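Local coordinates for protein UDP-N-acetylglucosamine 4,6-dehydratase (Vibrio fischeri, PDB 3PVZ) that binds NAD in a Rossmann-type domain and probably acts as a lyase that dehydrates UDP-N-acetylglucosamine, at residues D110-Y115 with I153-K158; K159-S164 with L245-F250. All coordinates share one frame; numbering follows the deposited sequence. Where two conformers were deposited one is given.

Contact 1: D110-Y115 with I153-K158. With NA (sodium ion), chain H.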
loop_
_atom_site.group_PDB
_atom_site.type_symbol
_atom_site.label_atom_id
_atom_site.label_comp_id
_atom_site.label_asym_id
_atom_site.label_seq_id
_atom_site.Cartn_x
_atom_site.Cartn_y
_atom_site.Cartn_z
ATOM N N ASP A 110 -3.058 -23.358 7.954
ATOM C CA ASP A 110 -4.405 -23.124 8.463
ATOM C C ASP A 110 -5.382 -23.168 7.368
ATOM O O ASP A 110 -5.793 -24.321 6.962
ATOM C CB ASP A 110 -4.463 -21.767 9.220
ATOM C CG ASP A 110 -5.825 -21.500 9.812
ATOM O OD1 ASP A 110 -6.693 -22.400 9.592
ATOM O OD2 ASP A 110 -6.027 -20.379 10.428
ATOM N N GLY A 111 -5.741 -22.003 6.806
ATOM C CA GLY A 111 -6.718 -21.932 5.706
ATOM C C GLY A 111 -8.175 -22.316 5.968
ATOM O O GLY A 111 -8.990 -22.354 5.091
ATOM N N GLN A 112 -8.514 -22.581 7.198
ATOM C CA GLN A 112 -9.841 -23.052 7.576
ATOM C C GLN A 112 -10.752 -21.881 7.855
ATOM O O GLN A 112 -10.668 -21.291 8.967
ATOM C CB GLN A 112 -9.655 -23.875 8.864
ATOM C CG GLN A 112 -9.044 -25.221 8.615
ATOM C CD GLN A 112 -10.036 -26.149 7.953
ATOM O OE1 GLN A 112 -11.085 -26.489 8.525
ATOM N NE2 GLN A 112 -9.745 -26.527 6.765
ATOM N N TYR A 113 -11.572 -21.528 6.854
ATOM C CA TYR A 113 -12.478 -20.369 6.903
ATOM C C TYR A 113 -13.810 -20.764 6.295
ATOM O O TYR A 113 -13.862 -21.666 5.504
ATOM C CB TYR A 113 -11.938 -19.162 6.155
ATOM C CG TYR A 113 -10.610 -18.727 6.677
ATOM C CD1 TYR A 113 -10.502 -17.938 7.803
ATOM C CD2 TYR A 113 -9.452 -19.058 6.029
ATOM C CE1 TYR A 113 -9.263 -17.558 8.282
ATOM C CE2 TYR A 113 -8.210 -18.662 6.507
ATOM C CZ TYR A 113 -8.121 -17.913 7.622
ATOM O OH TYR A 113 -6.850 -17.538 8.080
ATOM N N ASP A 114 -14.893 -20.110 6.704
ATOM C CA ASP A 114 -16.200 -20.359 6.094
ATOM C C ASP A 114 -16.409 -19.349 4.965
ATOM O O ASP A 114 -16.896 -19.718 3.877
ATOM C CB ASP A 114 -17.296 -20.271 7.133
ATOM C CG ASP A 114 -17.119 -21.286 8.233
ATOM O OD1 ASP A 114 -17.188 -22.488 7.880
ATOM O OD2 ASP A 114 -16.896 -20.889 9.434
ATOM N N TYR A 115 -15.938 -18.118 5.198
ATOM C CA TYR A 115 -16.163 -17.026 4.289
ATOM C C TYR A 115 -14.836 -16.328 4.041
ATOM O O TYR A 115 -14.117 -15.942 4.984
ATOM C CB TYR A 115 -17.153 -16.019 4.855
ATOM C CG TYR A 115 -18.585 -16.506 5.105
ATOM C CD1 TYR A 115 -19.507 -16.511 4.090
ATOM C CD2 TYR A 115 -19.015 -16.865 6.396
ATOM C CE1 TYR A 115 -20.810 -16.945 4.300
ATOM C CE2 TYR A 115 -20.263 -17.278 6.617
ATOM C CZ TYR A 115 -21.176 -17.326 5.563
ATOM O OH TYR A 115 -22.448 -17.767 5.756
ATOM N N ILE A 153 -11.592 -23.370 -2.073
ATOM C CA ILE A 153 -12.218 -24.663 -2.455
ATOM C C ILE A 153 -11.518 -25.811 -1.739
ATOM O O ILE A 153 -12.156 -26.644 -1.154
ATOM C CB ILE A 153 -12.114 -24.930 -3.945
ATOM C CG1 ILE A 153 -12.928 -23.876 -4.728
ATOM C CG2 ILE A 153 -12.613 -26.355 -4.305
ATOM C CD1 ILE A 153 -12.289 -23.493 -6.026
ATOM N N ASP A 154 -10.190 -25.803 -1.739
ATOM C CA ASP A 154 -9.395 -26.875 -1.122
ATOM C C ASP A 154 -9.651 -27.020 0.376
ATOM O O ASP A 154 -9.570 -28.115 0.924
ATOM C CB ASP A 154 -7.890 -26.670 -1.400
ATOM C CG ASP A 154 -7.534 -26.819 -2.900
ATOM O OD1 ASP A 154 -8.373 -27.295 -3.709
ATOM O OD2 ASP A 154 -6.409 -26.430 -3.278
ATOM N N ALA A 155 -9.975 -25.920 1.044
ATOM C CA ALA A 155 -10.205 -25.979 2.479
ATOM C C ALA A 155 -11.681 -26.163 2.801
ATOM O O ALA A 155 -12.055 -26.151 3.959
ATOM C CB ALA A 155 -9.659 -24.689 3.160
ATOM N N GLY A 156 -12.534 -26.310 1.783
ATOM C CA GLY A 156 -13.980 -26.418 2.043
ATOM C C GLY A 156 -14.716 -25.147 2.506
ATOM O O GLY A 156 -15.765 -25.266 3.113
ATOM N N ALA A 157 -14.175 -23.937 2.269
ATOM C CA ALA A 157 -14.947 -22.677 2.459
ATOM C C ALA A 157 -16.290 -22.757 1.777
ATOM O O ALA A 157 -16.425 -23.434 0.767
ATOM C CB ALA A 157 -14.196 -21.464 1.882
ATOM N N LYS A 158 -17.283 -22.055 2.296
ATOM C CA LYS A 158 -18.578 -22.136 1.687
ATOM C C LYS A 158 -18.863 -21.002 0.722
ATOM O O LYS A 158 -19.748 -21.155 -0.128
ATOM C CB LYS A 158 -19.685 -22.281 2.703
ATOM C CG LYS A 158 -19.871 -21.161 3.612
ATOM C CD LYS A 158 -21.269 -21.353 4.363
ATOM C CE LYS A 158 -21.144 -21.105 5.851
ATOM N NZ LYS A 158 -22.386 -20.568 6.599
HETATM NA NA NA H . -12.796 -27.920 8.207
HETATM O O HOH W 1 -11.968 -28.189 6.136
HETATM O O HOH W 2 -12.653 -24.341 5.865
HETATM O O HOH W 3 -17.287 -23.623 5.517
HETATM O O HOH W 4 -14.036 -26.300 7.015
#
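A Schellman motif at Gly156 ends helix 131-154, and the chain from Ala155 to Lys158 runs beside Gly111 to Tyr115 in nearly the same direction. Gly156, with positive phi, makes the turn. Ala155 points its CB at the other segment and packs tightly on a carbonyl, with CB 3.1 Å from Gly111 O. Two waters bridge from Ala155 O. One donates to it and to Tyr113 O. The other donates to it and accepts from Gln112 NE2. This second water also binds the sodium ion, which Gln112 OE1 meets at 2.2 Å. The Gln112 chain is bent at chi2 (-73°), which places CD for this reach. A further water sits close to Asp114 OD1 and reaches Gly156 O at a longer distance, while the main partner of the Asp114 carboxylate is Arg37.

The two segments belong to a beta-alpha-beta crossover of the Rossmann fold. The first leads into strand 115-118, and the second leaves helix 131-154 for the neighbouring parallel strand 159-163. Ala157 CA lies 3.4 Å from Tyr113 O in a CH...O contact. The next residue makes the direct backbone bond, Lys158 N to Asp114 O, at 2.8 Å and on a carbonyl lone pair. Lys158 CG sits between its own backbone N and carbonyl carbon (chi1 64°). There it comes 3.3 Å from Asp114 O, on one face side of the Tyr115 ring. The lysine chain crosses that side chain obliquely. Lys158 CE touches it, 3.8 Å from Tyr115 CZ. Beyond it, Lys158 NZ donates to Tyr115 OH at 2.9 Å.

Contact 2: K159-S164 with L245-F250. With NAD (nicotinamide-adenine-dinucleotide), chain E.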
loop_
_atom_site.group_PDB
_atom_site.type_symbol
_atom_site.label_atom_id
_atom_site.label_comp_id
_atom_site.label_asym_id
_atom_site.label_seq_id
_atom_site.Cartn_x
_atom_site.Cartn_y
_atom_site.Cartn_z
ATOM N N LYS A 159 -18.069 -19.923 0.819
ATOM C CA LYS A 159 -18.357 -18.701 0.092
ATOM C C LYS A 159 -17.126 -17.835 -0.078
ATOM O O LYS A 159 -16.358 -17.600 0.855
ATOM C CB LYS A 159 -19.485 -17.915 0.792
ATOM C CG LYS A 159 -19.891 -16.616 0.118
ATOM C CD LYS A 159 -20.863 -16.971 -1.043
ATOM C CE LYS A 159 -21.430 -15.766 -1.697
ATOM N NZ LYS A 159 -22.380 -15.054 -0.783
ATOM N N TYR A 160 -16.945 -17.381 -1.309
ATOM C CA TYR A 160 -15.911 -16.425 -1.625
ATOM C C TYR A 160 -16.607 -15.158 -2.135
ATOM O O TYR A 160 -17.573 -15.226 -2.837
ATOM C CB TYR A 160 -14.981 -17.019 -2.711
ATOM C CG TYR A 160 -13.742 -16.209 -3.019
ATOM C CD1 TYR A 160 -13.784 -15.143 -3.897
ATOM C CD2 TYR A 160 -12.509 -16.518 -2.443
ATOM C CE1 TYR A 160 -12.638 -14.409 -4.192
ATOM C CE2 TYR A 160 -11.379 -15.788 -2.726
ATOM C CZ TYR A 160 -11.440 -14.738 -3.621
ATOM O OH TYR A 160 -10.301 -13.999 -3.914
ATOM N N PHE A 161 -16.129 -14.015 -1.694
ATOM C CA PHE A 161 -16.690 -12.740 -2.032
ATOM C C PHE A 161 -15.571 -11.889 -2.570
ATOM O O PHE A 161 -14.460 -11.827 -1.994
ATOM C CB PHE A 161 -17.306 -12.050 -0.800
ATOM C CG PHE A 161 -17.580 -10.609 -1.029
ATOM C CD1 PHE A 161 -18.739 -10.199 -1.712
ATOM C CD2 PHE A 161 -16.641 -9.649 -0.699
ATOM C CE1 PHE A 161 -18.954 -8.884 -2.022
ATOM C CE2 PHE A 161 -16.879 -8.312 -0.979
ATOM C CZ PHE A 161 -18.049 -7.938 -1.650
ATOM N N CYS A 162 -15.878 -11.172 -3.648
ATOM C CA CYS A 162 -14.940 -10.188 -4.123
ATOM C C CYS A 162 -15.679 -9.116 -4.921
ATOM O O CYS A 162 -16.872 -9.174 -5.046
ATOM C CB CYS A 162 -13.849 -10.858 -4.960
ATOM S SG CYS A 162 -14.489 -11.667 -6.371
ATOM N N VAL A 163 -14.957 -8.152 -5.467
ATOM C CA VAL A 163 -15.578 -6.993 -6.097
ATOM C C VAL A 163 -15.820 -7.239 -7.570
ATOM O O VAL A 163 -15.065 -7.965 -8.205
ATOM C CB VAL A 163 -14.695 -5.759 -6.012
ATOM C CG1 VAL A 163 -14.212 -5.565 -4.592
ATOM C CG2 VAL A 163 -13.524 -5.886 -7.014
ATOM N N SER A 164 -16.867 -6.609 -8.104
ATOM C CA SER A 164 -17.109 -6.612 -9.535
ATOM C C SER A 164 -16.509 -5.383 -10.193
ATOM O O SER A 164 -16.133 -4.425 -9.505
ATOM C CB SER A 164 -18.605 -6.643 -9.820
ATOM O OG SER A 164 -19.039 -7.967 -10.003
ATOM N N LEU A 245 -20.773 -7.235 3.307
ATOM C CA LEU A 245 -21.193 -8.252 4.259
ATOM C C LEU A 245 -22.529 -8.878 3.822
ATOM O O LEU A 245 -22.728 -10.066 4.004
ATOM C CB LEU A 245 -21.351 -7.678 5.655
ATOM C CG LEU A 245 -21.753 -8.628 6.825
ATOM C CD1 LEU A 245 -20.755 -9.670 7.111
ATOM C CD2 LEU A 245 -21.991 -7.846 8.102
HETATM N N MSE A 246 -23.429 -8.060 3.279
HETATM C CA MSE A 246 -24.723 -8.543 2.809
HETATM C C MSE A 246 -24.530 -9.471 1.625
HETATM O O MSE A 246 -25.125 -10.526 1.579
HETATM C CB MSE A 246 -25.634 -7.387 2.411
HETATM C CG MSE A 246 -26.149 -6.541 3.541
HETATM SE SE MSE A 246 -27.320 -7.464 4.741
HETATM C CE MSE A 246 -28.726 -7.952 3.495
ATOM N N SER A 247 -23.661 -9.089 0.688
ATOM C CA SER A 247 -23.406 -9.941 -0.451
ATOM C C SER A 247 -22.725 -11.200 0.059
ATOM O O SER A 247 -23.110 -12.303 -0.288
ATOM C CB SER A 247 -22.555 -9.250 -1.491
ATOM O OG SER A 247 -22.234 -10.141 -2.533
ATOM N N CYS A 248 -21.741 -11.020 0.924
ATOM C CA CYS A 248 -21.070 -12.169 1.573
ATOM C C CYS A 248 -21.998 -13.208 2.199
ATOM O O CYS A 248 -21.884 -14.394 1.906
ATOM C CB CYS A 248 -20.072 -11.726 2.666
ATOM S SG CYS A 248 -19.050 -13.122 3.173
ATOM N N ILE A 249 -22.845 -12.774 3.123
ATOM C CA ILE A 249 -23.665 -13.684 3.881
ATOM C C ILE A 249 -24.904 -14.121 3.089
ATOM O O ILE A 249 -25.220 -15.293 3.068
ATOM C CB ILE A 249 -24.209 -13.040 5.153
ATOM C CG1 ILE A 249 -23.084 -12.523 6.057
ATOM C CG2 ILE A 249 -25.179 -14.057 5.873
ATOM C CD1 ILE A 249 -22.097 -13.537 6.504
ATOM N N PHE A 250 -25.566 -13.183 2.420
ATOM C CA PHE A 250 -26.843 -13.437 1.713
ATOM C C PHE A 250 -26.764 -13.621 0.188
ATOM O O PHE A 250 -27.728 -14.041 -0.417
ATOM C CB PHE A 250 -27.846 -12.310 2.037
ATOM C CG PHE A 250 -28.193 -12.221 3.515
ATOM C CD1 PHE A 250 -28.987 -13.187 4.107
ATOM C CD2 PHE A 250 -27.691 -11.209 4.299
ATOM C CE1 PHE A 250 -29.313 -13.143 5.463
ATOM C CE2 PHE A 250 -28.021 -11.121 5.699
ATOM C CZ PHE A 250 -28.807 -12.087 6.278
HETATM P PA NAD E . -7.645 0.241 -1.488
HETATM O O1A NAD E . -6.456 0.723 -2.253
HETATM O O2A NAD E . -7.912 1.147 -0.324
HETATM O O5B NAD E . -7.324 -1.100 -0.695
HETATM C C5B NAD E . -6.797 -2.188 -1.484
HETATM C C4B NAD E . -6.051 -3.031 -0.444
HETATM O O4B NAD E . -5.472 -4.190 -1.006
HETATM C C3B NAD E . -4.897 -2.195 0.196
HETATM O O3B NAD E . -4.983 -2.196 1.606
HETATM C C2B NAD E . -3.632 -2.920 -0.321
HETATM O O2B NAD E . -2.485 -2.764 0.505
HETATM C C1B NAD E . -4.215 -4.350 -0.403
HETATM N N9A NAD E . -3.408 -5.190 -1.275
HETATM C C8A NAD E . -3.066 -4.946 -2.548
HETATM N N7A NAD E . -2.293 -5.874 -3.009
HETATM C C5A NAD E . -2.186 -6.824 -2.031
HETATM C C6A NAD E . -1.503 -8.030 -1.913
HETATM N N6A NAD E . -0.825 -8.480 -3.020
HETATM N N1A NAD E . -1.563 -8.726 -0.782
HETATM C C2A NAD E . -2.242 -8.267 0.263
HETATM N N3A NAD E . -2.877 -7.122 0.201
HETATM C C4A NAD E . -2.874 -6.392 -0.906
HETATM O O3 NAD E . -8.884 0.072 -2.501
HETATM P PN NAD E . -10.403 0.163 -1.919
HETATM O O1N NAD E . -10.942 1.572 -2.100
HETATM O O2N NAD E . -10.696 -0.368 -0.576
HETATM O O5D NAD E . -11.179 -0.647 -3.132
HETATM C C5D NAD E . -11.058 -2.053 -2.979
HETATM C C4D NAD E . -11.755 -2.745 -4.157
HETATM O O4D NAD E . -13.037 -2.097 -4.434
HETATM C C3D NAD E . -10.915 -2.571 -5.441
HETATM O O3D NAD E . -11.105 -3.648 -6.388
HETATM C C2D NAD E . -11.545 -1.320 -6.094
HETATM O O2D NAD E . -11.328 -1.271 -7.513
HETATM C C1D NAD E . -13.024 -1.535 -5.776
HETATM N N1N NAD E . -13.804 -0.292 -5.866
HETATM C C2N NAD E . -13.485 0.722 -5.052
HETATM C C3N NAD E . -14.193 1.905 -5.082
HETATM C C7N NAD E . -13.838 3.041 -4.214
HETATM O O7N NAD E . -14.482 4.075 -4.377
HETATM N N7N NAD E . -12.847 2.990 -3.312
HETATM C C4N NAD E . -15.274 2.042 -5.988
HETATM C C5N NAD E . -15.583 0.965 -6.801
HETATM C C6N NAD E . -14.820 -0.201 -6.730
#
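Helix 237-250 packs on strand 159-163, one of the inner strands of the Rossmann sheet, through Ser247 and Cys248 against Lys159 and Phe161. The short segments run close to antiparallel, their axes 8.3 Å apart. With CG anti to the backbone N (chi1 165°), the Phe161 ring lies toward the helix and offers an edge to Ser247, whose OG lies near the ring plane, 3.5 Å from Phe161 CE1. That hydroxyl is hydrogen-bonded elsewhere, to Ser196 OG and Thr197 O on the adjacent strand. Phe161 CB and Cys248 CB pack at 4.4 Å. Further along the chain, Val163 lines the NAD pocket.

Lys159 carries the polar part. Its chain bends at chi2 and chi4 and brings NZ to the last turn of the helix. NZ donates to Ser247 O at 2.9 Å, tilted slightly from the carbonyl plane. It also donates to Cys248 O at 2.8 Å, from well above that carbonyl plane. Gly251 O, just past the helix, is a third acceptor. Three carbonyls thus grip one buried ammonium group, and the negative end of the helix dipole would probably favour its positive charge.

How the contacts relate
Contact 2 is buried in the fold, whereas contact 1 lies farther from the chain's centre and is only partly buried. They follow in series, since the loop after helix 131-154 runs straight into strand 159-163. Asp114 O lies 3.3 Å from Lys159 N, a probable hydrogen bond, so Asp114 O, which also takes Lys158 N, touches both contacts. Tyr115 packs on both second-contact elements, with CD1 3.5 Å from Cys248 SG and 3.6 Å from Lys159 CB. Each contact uses a lysine ammonium group. In contact 1 it meets a phenol, and waters, one of them also on the sodium ion, do much of the bridging. In contact 2 backbone carbonyls hold it directly, beside apolar packing.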